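Local atomic coordinates of beta-N-acetylglucosaminidase (Thermotoga maritima, PDB entry 3WO8), a protein that probably hydrolyses terminal non-reducing N-acetyl-D-hexosamine residues of N-acetyl-beta-D-hexosaminides, as a family 3 glycoside hydrolase with a TIM barrel. Residues K32-K37 with R290-Y295; G48-S51 with L55-D58; H153-C158 with L209-K214; G165-I170 with L324-K329. All blocks are in the same frame, centred on the assembly; numbering follows the deposited sequence.

All four contacts lie in or around a TIM barrel. Contact 1 closes the ring between the helices that follow its first and eighth strands; contact 2, about 19 Å away between centres, folds the chain that leaves strand 42-45. Contacts 3 and 4 lie about 13 Å apart between centres and touch: Cys158 SG is 3.6 Å from Ile170 CG2, and Lys214 makes a cation-pi contact with Phe326. Contacts 1 and 3 are the farthest apart, at about 33 Å between centres. In TIM barrels the active site lies at the C-terminal ends of the strands, the side where contact 2 begins; contact 4 joins strand 167-173 at its other end.

Contact 1. Residues K32-K37 with R290-Y295; sequences KEIIRK and RNLPVY
Ile34 meets Leu292 and Pro293 where helices 29-37 and 292-304, which follow the first and the eighth strands of the TIM barrel, come side by side outside strand 20-24. At the start of the first segment Lys32 turns the other way, its chain lying on Phe62 of helix 53-66 and its CB over one face of the Arg36 guanidinium, toward the rim. The helix is regular here, with Arg36 N bonded to Lys32 O at 3.0 Å. Ile34 is the single residue that crosses the gap, and it uses two branches. Its CG2, anti to the backbone N because CG1 takes chi1 -68°, comes within 3.5 Å of Leu292 CD2; the two side chains slide past each other in opposite directions. The other branch ends in CD1 at the proline, the Ile34 and Pro293 side chains crossing at about a right angle. Ile35, next in sequence, faces inward onto Phe24 of the barrel strand and onto Phe59 and Phe62. Leu292 also packs on Phe20 and Cys22 of strand 20-24. No hydrogen bond joins the segments, so the seam is purely apolar. Asn291 stands at the N-cap of the second helix without a side-chain cap, its ND2 bonded instead to Glu259. At the outer end of the seam, Ile34 CD1 stops 3.9 Å from Pro293 CG and 4.1 Å from Pro293 CD.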
loop_
_atom_site.group_PDB
_atom_site.type_symbol
_atom_site.label_atom_id
_atom_site.label_comp_id
_atom_site.label_asym_id
_atom_site.label_seq_id
_atom_site.Cartn_x
_atom_site.Cartn_y
_atom_site.Cartn_z
ATOM N N LYS B 32 2.096 24.677 -5.615
ATOM C CA LYS B 32 3.482 24.939 -6.008
ATOM C C LYS B 32 3.879 26.394 -5.784
ATOM O O LYS B 32 5.009 26.670 -5.373
ATOM C CB LYS B 32 3.715 24.626 -7.483
ATOM C CG LYS B 32 3.491 23.181 -7.913
ATOM C CD LYS B 32 4.175 22.917 -9.260
ATOM C CE LYS B 32 3.373 22.032 -10.207
ATOM N NZ LYS B 32 4.188 21.709 -11.408
ATOM N N GLU B 33 2.960 27.322 -6.057
ATOM C CA GLU B 33 3.280 28.751 -5.948
ATOM C C GLU B 33 3.457 29.200 -4.501
ATOM O O GLU B 33 4.432 29.843 -4.194
ATOM C CB GLU B 33 2.266 29.603 -6.712
ATOM C CG GLU B 33 2.475 29.524 -8.229
ATOM C CD GLU B 33 1.330 30.120 -9.076
ATOM O OE1 GLU B 33 1.547 30.380 -10.275
ATOM O OE2 GLU B 33 0.200 30.328 -8.577
ATOM N N ILE B 34 2.537 28.824 -3.618
ATOM C CA ILE B 34 2.683 29.078 -2.198
ATOM C C ILE B 34 4.013 28.542 -1.771
ATOM O O ILE B 34 4.702 29.172 -1.005
ATOM C CB ILE B 34 1.616 28.347 -1.355
ATOM C CG1 ILE B 34 0.227 28.919 -1.597
ATOM C CG2 ILE B 34 1.907 28.456 0.141
ATOM C CD1 ILE B 34 -0.009 30.243 -0.894
ATOM N N ILE B 35 4.369 27.346 -2.228
ATOM C CA ILE B 35 5.545 26.663 -1.683
ATOM C C ILE B 35 6.816 27.375 -2.105
ATOM O O ILE B 35 7.701 27.608 -1.269
ATOM C CB ILE B 35 5.547 25.136 -1.995
ATOM C CG1 ILE B 35 4.562 24.424 -1.052
ATOM C CG2 ILE B 35 6.925 24.512 -1.804
ATOM C CD1 ILE B 35 4.082 23.075 -1.539
ATOM N N ARG B 36 6.906 27.749 -3.369
ATOM C CA ARG B 36 8.079 28.498 -3.830
ATOM C C ARG B 36 8.143 29.893 -3.187
ATOM O O ARG B 36 9.221 30.338 -2.794
ATOM C CB ARG B 36 8.080 28.647 -5.340
ATOM C CG ARG B 36 8.012 27.323 -6.079
ATOM C CD ARG B 36 8.376 27.422 -7.551
ATOM N NE ARG B 36 7.183 27.427 -8.417
ATOM C CZ ARG B 36 6.970 26.597 -9.436
ATOM N NH1 ARG B 36 7.858 25.661 -9.761
ATOM N NH2 ARG B 36 5.861 26.707 -10.147
ATOM N N LYS B 37 6.992 30.560 -3.054
ATOM C CA LYS B 37 6.958 31.949 -2.574
ATOM C C LYS B 37 7.380 32.054 -1.127
ATOM O O LYS B 37 8.360 32.685 -0.822
ATOM C CB LYS B 37 5.574 32.584 -2.736
ATOM C CG LYS B 37 5.611 34.108 -2.721
ATOM C CD LYS B 37 4.327 34.707 -2.160
ATOM C CE LYS B 37 4.025 36.079 -2.761
ATOM N NZ LYS B 37 2.564 36.255 -3.016
ATOM N N ARG B 290 -3.754 27.348 2.555
ATOM C CA ARG B 290 -4.257 28.620 1.989
ATOM C C ARG B 290 -4.219 29.785 2.980
ATOM O O ARG B 290 -3.999 30.928 2.571
ATOM C CB ARG B 290 -5.651 28.433 1.388
ATOM C CG ARG B 290 -5.607 27.616 0.105
ATOM C CD ARG B 290 -6.917 27.637 -0.643
ATOM N NE ARG B 290 -8.032 27.373 0.263
ATOM C CZ ARG B 290 -8.751 26.252 0.312
ATOM N NH1 ARG B 290 -9.741 26.160 1.196
ATOM N NH2 ARG B 290 -8.507 25.235 -0.513
ATOM N N ASN B 291 -4.362 29.479 4.273
ATOM C CA ASN B 291 -4.182 30.477 5.328
ATOM C C ASN B 291 -2.725 30.949 5.523
ATOM O O ASN B 291 -2.405 31.641 6.497
ATOM C CB ASN B 291 -4.720 29.925 6.649
ATOM C CG ASN B 291 -6.230 29.719 6.624
ATOM O OD1 ASN B 291 -6.982 30.598 6.217
ATOM N ND2 ASN B 291 -6.679 28.570 7.069
ATOM N N LEU B 292 -1.827 30.578 4.619
ATOM C CA LEU B 292 -0.419 30.843 4.869
ATOM C C LEU B 292 -0.124 32.289 4.661
ATOM O O LEU B 292 0.401 32.925 5.569
ATOM C CB LEU B 292 0.518 29.984 4.012
ATOM C CG LEU B 292 2.004 30.080 4.392
ATOM C CD1 LEU B 292 2.266 29.631 5.825
ATOM C CD2 LEU B 292 2.867 29.272 3.440
ATOM N N PRO B 293 -0.475 32.823 3.477
ATOM C CA PRO B 293 -0.181 34.226 3.228
ATOM C C PRO B 293 -0.585 35.086 4.424
ATOM O O PRO B 293 0.265 35.788 4.960
ATOM C CB PRO B 293 -1.017 34.550 1.983
ATOM C CG PRO B 293 -1.151 33.251 1.275
ATOM C CD PRO B 293 -1.331 32.269 2.404
ATOM N N VAL B 294 -1.834 34.975 4.878
ATOM C CA VAL B 294 -2.294 35.759 6.030
ATOM C C VAL B 294 -1.387 35.500 7.233
ATOM O O VAL B 294 -0.761 36.423 7.792
ATOM C CB VAL B 294 -3.749 35.430 6.411
ATOM C CG1 VAL B 294 -4.130 36.079 7.744
ATOM C CG2 VAL B 294 -4.717 35.825 5.286
ATOM N N TYR B 295 -1.284 34.232 7.615
ATOM C CA TYR B 295 -0.487 33.891 8.793
ATOM C C TYR B 295 0.954 34.350 8.625
ATOM O O TYR B 295 1.596 34.808 9.583
ATOM C CB TYR B 295 -0.563 32.403 9.091
ATOM C CG TYR B 295 -1.559 32.031 10.171
ATOM C CD1 TYR B 295 -2.910 31.874 9.901
ATOM C CD2 TYR B 295 -1.133 31.802 11.453
ATOM C CE1 TYR B 295 -3.808 31.504 10.901
ATOM C CE2 TYR B 295 -2.013 31.420 12.453
ATOM C CZ TYR B 295 -3.349 31.274 12.188
ATOM O OH TYR B 295 -4.193 30.909 13.236
#

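Contact 2. Residues G48-S51 with L55-D58; sequences GVLS and LLMD
The backbone N of Leu56 is the polar atom most closely approached here: Val49 CG1 lies 3.5 Å from it, a van der Waals contact, and no hydrogen bond passes between 48-51 and 55-58. The pair lies in a beta-alpha loop of the barrel, with a short helical turn, 47-50, folded back against the start of helix 53-66. Val49 and Leu56 carry most of the contact. With CG1 of Val49 anti to the backbone N (chi1 -177°), that methyl is laid on the peptide linking Leu55 and Leu56, 3.6 Å from Leu56 CA and 4.0 Å from Leu55 CB. Branch and backbone meet directly, in keeping with a distance of 5.4 Å between Val49 CA and Leu56 CA. The other leucine contacts lie on the flanks. Leu50 starts out away from the partner helix, yet its CD2 returns to within 4.0 Å of Leu56 CD1, the two chains crossing at a slant. Leu55 sends CD1 to the other flank, 4.1 Å from Gly48 O. Just after the short helical turn, Ser51 OG is hydrogen-bonded to Pro47 O. Farther along the second helix, Asp58 forms a salt bridge through OD1 with Lys467. Leu50 and Leu56 both rest on Ile45 of strand 42-45, while Leu55 and Asp58 lie against Tyr466 of helix 462-471, so the contact is held between a barrel strand and a helix of the C-terminal region.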
loop_
_atom_site.group_PDB
_atom_site.type_symbol
_atom_site.label_atom_id
_atom_site.label_comp_id
_atom_site.label_asym_id
_atom_site.label_seq_id
_atom_site.Cartn_x
_atom_site.Cartn_y
_atom_site.Cartn_z
ATOM N N GLY B 48 -6.499 13.608 -0.095
ATOM C CA GLY B 48 -6.708 14.219 -1.407
ATOM C C GLY B 48 -5.524 14.001 -2.305
ATOM O O GLY B 48 -5.689 13.893 -3.472
ATOM N N VAL B 49 -4.318 13.935 -1.755
ATOM C CA VAL B 49 -3.124 13.614 -2.554
ATOM C C VAL B 49 -2.763 12.135 -2.429
ATOM O O VAL B 49 -2.547 11.475 -3.448
ATOM C CB VAL B 49 -1.903 14.451 -2.133
ATOM C CG1 VAL B 49 -0.708 14.157 -3.032
ATOM C CG2 VAL B 49 -2.215 15.949 -2.218
ATOM N N LEU B 50 -2.754 11.608 -1.198
ATOM C CA LEU B 50 -2.371 10.200 -0.955
ATOM C C LEU B 50 -3.188 9.262 -1.794
ATOM O O LEU B 50 -2.676 8.407 -2.485
ATOM C CB LEU B 50 -2.494 9.803 0.509
ATOM C CG LEU B 50 -1.719 10.721 1.479
ATOM C CD1 LEU B 50 -1.936 10.393 2.973
ATOM C CD2 LEU B 50 -0.239 10.706 1.133
ATOM N N SER B 51 -4.481 9.469 -1.808
ATOM C CA SER B 51 -5.341 8.583 -2.578
ATOM C C SER B 51 -5.159 8.688 -4.082
ATOM O O SER B 51 -5.794 7.977 -4.793
ATOM C CB SER B 51 -6.781 8.845 -2.254
ATOM O OG SER B 51 -7.244 9.898 -3.043
ATOM N N LEU B 55 -0.400 11.856 -8.233
ATOM C CA LEU B 55 -0.165 13.156 -7.589
ATOM C C LEU B 55 0.865 13.060 -6.472
ATOM O O LEU B 55 1.768 13.853 -6.395
ATOM C CB LEU B 55 -1.426 13.716 -6.939
ATOM C CG LEU B 55 -2.409 14.579 -7.701
ATOM C CD1 LEU B 55 -3.299 15.168 -6.615
ATOM C CD2 LEU B 55 -1.718 15.664 -8.554
ATOM N N LEU B 56 0.675 12.109 -5.565
ATOM C CA LEU B 56 1.638 11.904 -4.510
ATOM C C LEU B 56 3.040 11.869 -5.074
ATOM O O LEU B 56 3.944 12.469 -4.528
ATOM C CB LEU B 56 1.376 10.607 -3.748
ATOM C CG LEU B 56 2.422 10.409 -2.664
ATOM C CD1 LEU B 56 2.438 11.599 -1.695
ATOM C CD2 LEU B 56 2.190 9.118 -1.949
ATOM N N MET B 57 3.206 11.186 -6.196
ATOM C CA MET B 57 4.512 11.115 -6.819
ATOM C C MET B 57 5.010 12.460 -7.332
ATOM O O MET B 57 6.154 12.838 -7.119
ATOM C CB MET B 57 4.524 10.067 -7.940
ATOM C CG MET B 57 4.429 8.619 -7.440
ATOM S SD MET B 57 4.014 7.449 -8.752
ATOM C CE MET B 57 4.047 5.976 -7.714
ATOM N N ASP B 58 4.178 13.200 -8.027
ATOM C CA ASP B 58 4.657 14.459 -8.590
ATOM C C ASP B 58 4.892 15.442 -7.486
ATOM O O ASP B 58 5.789 16.245 -7.576
ATOM C CB ASP B 58 3.666 15.035 -9.571
ATOM C CG ASP B 58 4.319 15.942 -10.578
ATOM O OD1 ASP B 58 5.407 15.554 -11.065
ATOM O OD2 ASP B 58 3.740 17.015 -10.894
#

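Contact 3. Residues H153-C158 with L209-K214; sequences HGARAC and LEREKK
Ala155 sets its CB over the centre of one face of the Arg211 guanidinium, 3.9 Å above the plane, so that a methyl group packs on a flat cation. Arg211 CZ and Arg211 NH2 are each 4.0 Å from that CB. Beside it, the Glu212 carboxylate reaches toward the same turn of helix, with OE1 3.9 Å from Ala155 O and 4.2 Å from Ala155 CB. No hydrogen bond spans the two segments. What fixes the arginine lies one shell out: its NH1 makes a salt bridge with Glu159 OE2, one turn along from Ala155. The bend at chi3 (59°) swings the guanidinium back over the helix so that it can lie on the methyl and reach Glu159 together. The other oxygen of Glu159, OE1, pairs with Arg156 NH2, which gathers two arginines round a single carboxylate and brings Arg156 NE to 5.3 Å from Arg211 NH1. Arg156 is anchored in turn by a salt bridge from NH1 to Asp101. Glu212 OE1 also lies close to Glu159 OE2, a like-charged neighbour that might raise the proton affinity of one of the two acids, although the arginines would offset this. Beneath the polar rim, Ala155 and Cys158 both touch Val208, an apolar layer between the helices. Helices 147-164 and 203-211 are thus adjacent in the barrel's outer ring, the first preceding and the second following strand 167-173, on which Cys158 and Leu209 both pack.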
loop_
_atom_site.group_PDB
_atom_site.type_symbol
_atom_site.label_atom_id
_atom_site.label_comp_id
_atom_site.label_asym_id
_atom_site.label_seq_id
_atom_site.Cartn_x
_atom_site.Cartn_y
_atom_site.Cartn_z
ATOM N N HIS B 153 4.236 1.861 25.715
ATOM C CA HIS B 153 3.929 1.719 24.305
ATOM C C HIS B 153 4.375 2.953 23.518
ATOM O O HIS B 153 4.973 2.829 22.433
ATOM C CB HIS B 153 2.475 1.397 24.125
ATOM C CG HIS B 153 2.136 -0.000 24.525
ATOM N ND1 HIS B 153 1.856 -0.352 25.826
ATOM C CD2 HIS B 153 2.023 -1.136 23.798
ATOM C CE1 HIS B 153 1.568 -1.642 25.881
ATOM N NE2 HIS B 153 1.664 -2.142 24.664
ATOM N N GLY B 154 4.170 4.132 24.101
ATOM C CA GLY B 154 4.561 5.371 23.454
ATOM C C GLY B 154 6.034 5.463 23.088
ATOM O O GLY B 154 6.420 5.987 21.991
ATOM N N ALA B 155 6.873 4.987 24.007
ATOM C CA ALA B 155 8.311 5.128 23.806
ATOM C C ALA B 155 8.734 4.065 22.841
ATOM O O ALA B 155 9.446 4.356 21.879
ATOM C CB ALA B 155 9.090 5.028 25.106
ATOM N N ARG B 156 8.234 2.853 23.044
ATOM C CA ARG B 156 8.487 1.786 22.048
ATOM C C ARG B 156 8.096 2.241 20.631
ATOM O O ARG B 156 8.824 2.003 19.667
ATOM C CB ARG B 156 7.736 0.508 22.410
ATOM C CG ARG B 156 8.065 -0.042 23.797
ATOM C CD ARG B 156 9.156 -1.103 23.832
ATOM N NE ARG B 156 10.324 -0.808 22.994
ATOM C CZ ARG B 156 11.068 -1.758 22.398
ATOM N NH1 ARG B 156 10.779 -3.063 22.546
ATOM N NH2 ARG B 156 12.100 -1.412 21.634
ATOM N N ALA B 157 6.971 2.944 20.530
ATOM C CA ALA B 157 6.483 3.421 19.254
ATOM C C ALA B 157 7.397 4.459 18.668
ATOM O O ALA B 157 7.719 4.446 17.466
ATOM C CB ALA B 157 5.107 4.016 19.430
ATOM N N CYS B 158 7.819 5.386 19.517
ATOM C CA CYS B 158 8.701 6.420 19.028
ATOM C C CYS B 158 10.010 5.776 18.557
ATOM O O CYS B 158 10.521 6.109 17.476
ATOM C CB CYS B 158 8.915 7.482 20.091
ATOM S SG CYS B 158 7.477 8.543 20.413
ATOM N N LEU B 209 9.926 11.606 26.440
ATOM C CA LEU B 209 10.697 12.828 26.145
ATOM C C LEU B 209 12.103 12.834 26.729
ATOM O O LEU B 209 13.004 13.424 26.141
ATOM C CB LEU B 209 9.925 14.097 26.544
ATOM C CG LEU B 209 8.929 14.578 25.494
ATOM C CD1 LEU B 209 8.083 15.716 26.022
ATOM C CD2 LEU B 209 9.649 15.005 24.219
ATOM N N GLU B 210 12.289 12.178 27.869
ATOM C CA GLU B 210 13.622 12.075 28.462
ATOM C C GLU B 210 14.412 10.831 28.008
ATOM O O GLU B 210 15.591 10.687 28.326
ATOM C CB GLU B 210 13.535 12.192 29.991
ATOM C CG GLU B 210 12.910 11.007 30.726
ATOM C CD GLU B 210 12.109 11.432 31.961
ATOM O OE1 GLU B 210 11.958 12.661 32.228
ATOM O OE2 GLU B 210 11.604 10.519 32.660
ATOM N N ARG B 211 13.762 9.962 27.240
ATOM C CA ARG B 211 14.439 8.861 26.583
ATOM C C ARG B 211 14.816 9.175 25.121
ATOM O O ARG B 211 15.811 8.645 24.623
ATOM C CB ARG B 211 13.581 7.596 26.662
ATOM C CG ARG B 211 13.517 6.998 28.064
ATOM C CD ARG B 211 12.501 5.860 28.191
ATOM N NE ARG B 211 12.768 4.732 27.288
ATOM C CZ ARG B 211 12.094 3.573 27.283
ATOM N NH1 ARG B 211 12.422 2.616 26.410
ATOM N NH2 ARG B 211 11.091 3.358 28.136
ATOM N N GLU B 212 14.051 10.024 24.435
ATOM C CA GLU B 212 14.217 10.189 22.982
ATOM C C GLU B 212 14.221 11.658 22.630
ATOM O O GLU B 212 13.184 12.268 22.392
ATOM C CB GLU B 212 13.073 9.523 22.204
ATOM C CG GLU B 212 12.399 8.330 22.861
ATOM C CD GLU B 212 13.085 7.037 22.537
ATOM O OE1 GLU B 212 12.732 6.037 23.206
ATOM O OE2 GLU B 212 13.962 7.029 21.630
ATOM N N LYS B 213 15.391 12.250 22.600
ATOM C CA LYS B 213 15.491 13.666 22.236
ATOM C C LYS B 213 15.032 13.936 20.789
ATOM O O LYS B 213 14.609 15.068 20.496
ATOM C CB LYS B 213 16.923 14.194 22.473
ATOM C CG LYS B 213 17.235 14.514 23.939
ATOM C CD LYS B 213 18.735 14.730 24.194
ATOM C CE LYS B 213 19.012 15.401 25.538
ATOM N NZ LYS B 213 18.069 14.961 26.610
ATOM N N LYS B 214 15.089 12.909 19.916
ATOM C CA LYS B 214 14.850 13.086 18.460
ATOM C C LYS B 214 13.361 13.152 18.039
ATOM O O LYS B 214 13.030 13.446 16.896
ATOM C CB LYS B 214 15.621 12.035 17.659
ATOM C CG LYS B 214 17.117 12.306 17.651
ATOM C CD LYS B 214 17.925 11.372 16.759
ATOM C CE LYS B 214 17.952 11.855 15.318
ATOM N NZ LYS B 214 18.989 11.171 14.487
#

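Contact 4. Residues G165-I170 with L324-K329; sequences GVIPCI and LAFAKK
Ile167 drives its CD1 into the corner between Phe326 and Ala327, 3.7 Å from Phe326 CE1 and 3.7 Å from Ala327 CB. The methyl comes at the edge of the phenyl ring, near its plane, and the two side chains stand at about a right angle. Phe326 can offer that edge because its CG sits between the backbone N and the carbonyl carbon (chi1 64°), which turns the ring from the C-terminal part of helix 310-326 toward Ile167. Ile167 reaches it with CG1 anti to its own carbonyl carbon (chi1 -55°) and CD1 extended beyond. The second point of contact is at Gly165, where Lys328, with CG anti to the carbonyl carbon (chi1 -64°), lays that carbon 3.3 Å from Gly165 O and 4.1 Å from Gly165 CA; the chain then bends at chi2. Gly165 has positive phi and is the C-prime residue of a Schellman motif: its N bonds to Leu162 O and Val166 N to Tyr161 O. The chain leaving helix 310-326 is also tied back. Lys329 NZ bonds to Leu324 O at 2.8 Å from above the carbonyl plane, while Ala327 N reaches the same oxygen from the opposite face at 3.2 Å; the ammonium further forms a salt bridge with Asp68. The contact thus brings the C-terminal part of helix 310-326 and the chain after it to the turn between helix 147-164 and strand 167-173, at the strand's N-terminal end, with strands 121-122 and 216-219 flanking it in the barrel sheet.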
loop_
_atom_site.group_PDB
_atom_site.type_symbol
_atom_site.label_atom_id
_atom_site.label_comp_id
_atom_site.label_asym_id
_atom_site.label_seq_id
_atom_site.Cartn_x
_atom_site.Cartn_y
_atom_site.Cartn_z
ATOM N N GLY B 165 12.911 5.284 10.140
ATOM C CA GLY B 165 13.310 6.410 9.304
ATOM C C GLY B 165 12.457 7.640 9.425
ATOM O O GLY B 165 12.681 8.597 8.689
ATOM N N VAL B 166 11.501 7.657 10.343
ATOM C CA VAL B 166 10.697 8.856 10.510
ATOM C C VAL B 166 10.717 9.391 11.934
ATOM O O VAL B 166 10.709 8.639 12.910
ATOM C CB VAL B 166 9.228 8.661 10.037
ATOM C CG1 VAL B 166 9.213 8.137 8.612
ATOM C CG2 VAL B 166 8.465 7.714 10.965
ATOM N N ILE B 167 10.670 10.718 12.005
ATOM C CA ILE B 167 10.587 11.415 13.265
ATOM C C ILE B 167 9.137 11.427 13.661
ATOM O O ILE B 167 8.276 11.871 12.875
ATOM C CB ILE B 167 11.026 12.865 13.137
ATOM C CG1 ILE B 167 12.436 12.940 12.548
ATOM C CG2 ILE B 167 11.014 13.544 14.499
ATOM C CD1 ILE B 167 12.726 14.278 11.916
ATOM N N PRO B 168 8.844 10.947 14.877
ATOM C CA PRO B 168 7.475 10.939 15.313
ATOM C C PRO B 168 7.128 12.214 15.975
ATOM O O PRO B 168 7.987 13.032 16.286
ATOM C CB PRO B 168 7.430 9.822 16.342
ATOM C CG PRO B 168 8.803 9.871 16.953
ATOM C CD PRO B 168 9.742 10.323 15.842
ATOM N N CYS B 169 5.839 12.344 16.221
ATOM C CA CYS B 169 5.280 13.468 16.911
ATOM C C CYS B 169 4.285 13.017 17.992
ATOM O O CYS B 169 3.183 12.610 17.690
ATOM C CB CYS B 169 4.579 14.343 15.903
ATOM S SG CYS B 169 4.041 15.858 16.693
ATOM N N ILE B 170 4.682 13.067 19.252
ATOM C CA ILE B 170 3.750 12.700 20.326
ATOM C C ILE B 170 2.693 13.781 20.477
ATOM O O ILE B 170 2.959 14.968 20.254
ATOM C CB ILE B 170 4.451 12.441 21.671
ATOM C CG1 ILE B 170 5.299 13.639 22.099
ATOM C CG2 ILE B 170 5.324 11.212 21.537
ATOM C CD1 ILE B 170 5.964 13.421 23.442
ATOM N N LEU B 324 15.554 19.053 10.728
ATOM C CA LEU B 324 15.732 18.938 9.327
ATOM C C LEU B 324 17.075 18.302 9.002
ATOM O O LEU B 324 17.162 17.419 8.131
ATOM C CB LEU B 324 15.643 20.325 8.710
ATOM C CG LEU B 324 14.914 20.431 7.386
ATOM C CD1 LEU B 324 13.582 19.717 7.395
ATOM C CD2 LEU B 324 14.719 21.901 7.048
ATOM N N ALA B 325 18.123 18.738 9.696
ATOM C CA ALA B 325 19.468 18.215 9.441
ATOM C C ALA B 325 19.652 16.749 9.820
ATOM O O ALA B 325 20.541 16.116 9.292
ATOM C CB ALA B 325 20.518 19.053 10.132
ATOM N N PHE B 326 18.836 16.195 10.713
ATOM C CA PHE B 326 18.870 14.742 10.923
ATOM C C PHE B 326 17.704 13.950 10.314
ATOM O O PHE B 326 17.656 12.748 10.433
ATOM C CB PHE B 326 19.098 14.362 12.406
ATOM C CG PHE B 326 18.014 14.788 13.353
ATOM C CD1 PHE B 326 16.704 14.378 13.195
ATOM C CD2 PHE B 326 18.335 15.555 14.462
ATOM C CE1 PHE B 326 15.728 14.770 14.105
ATOM C CE2 PHE B 326 17.367 15.950 15.369
ATOM C CZ PHE B 326 16.056 15.552 15.195
ATOM N N ALA B 327 16.768 14.595 9.651
ATOM C CA ALA B 327 15.691 13.853 9.017
ATOM C C ALA B 327 16.223 13.232 7.748
ATOM O O ALA B 327 17.060 13.840 7.076
ATOM C CB ALA B 327 14.516 14.766 8.709
ATOM N N LYS B 328 15.733 12.033 7.439
ATOM C CA LYS B 328 15.972 11.358 6.142
ATOM C C LYS B 328 15.620 12.262 4.955
ATOM O O LYS B 328 14.793 13.149 5.073
ATOM C CB LYS B 328 15.153 10.053 6.042
ATOM C CG LYS B 328 15.528 8.966 7.046
ATOM C CD LYS B 328 17.033 8.791 7.176
ATOM C CE LYS B 328 17.377 7.427 7.742
ATOM N NZ LYS B 328 18.826 7.357 8.064
ATOM N N LYS B 329 16.229 12.013 3.810
ATOM C CA LYS B 329 16.206 12.981 2.716
ATOM C C LYS B 329 15.854 12.465 1.317
ATOM O O LYS B 329 15.669 13.266 0.415
ATOM C CB LYS B 329 17.574 13.680 2.655
ATOM C CG LYS B 329 17.862 14.584 3.860
ATOM C CD LYS B 329 18.843 15.720 3.531
ATOM C CE LYS B 329 19.255 16.511 4.771
ATOM N NZ LYS B 329 18.084 17.127 5.464
#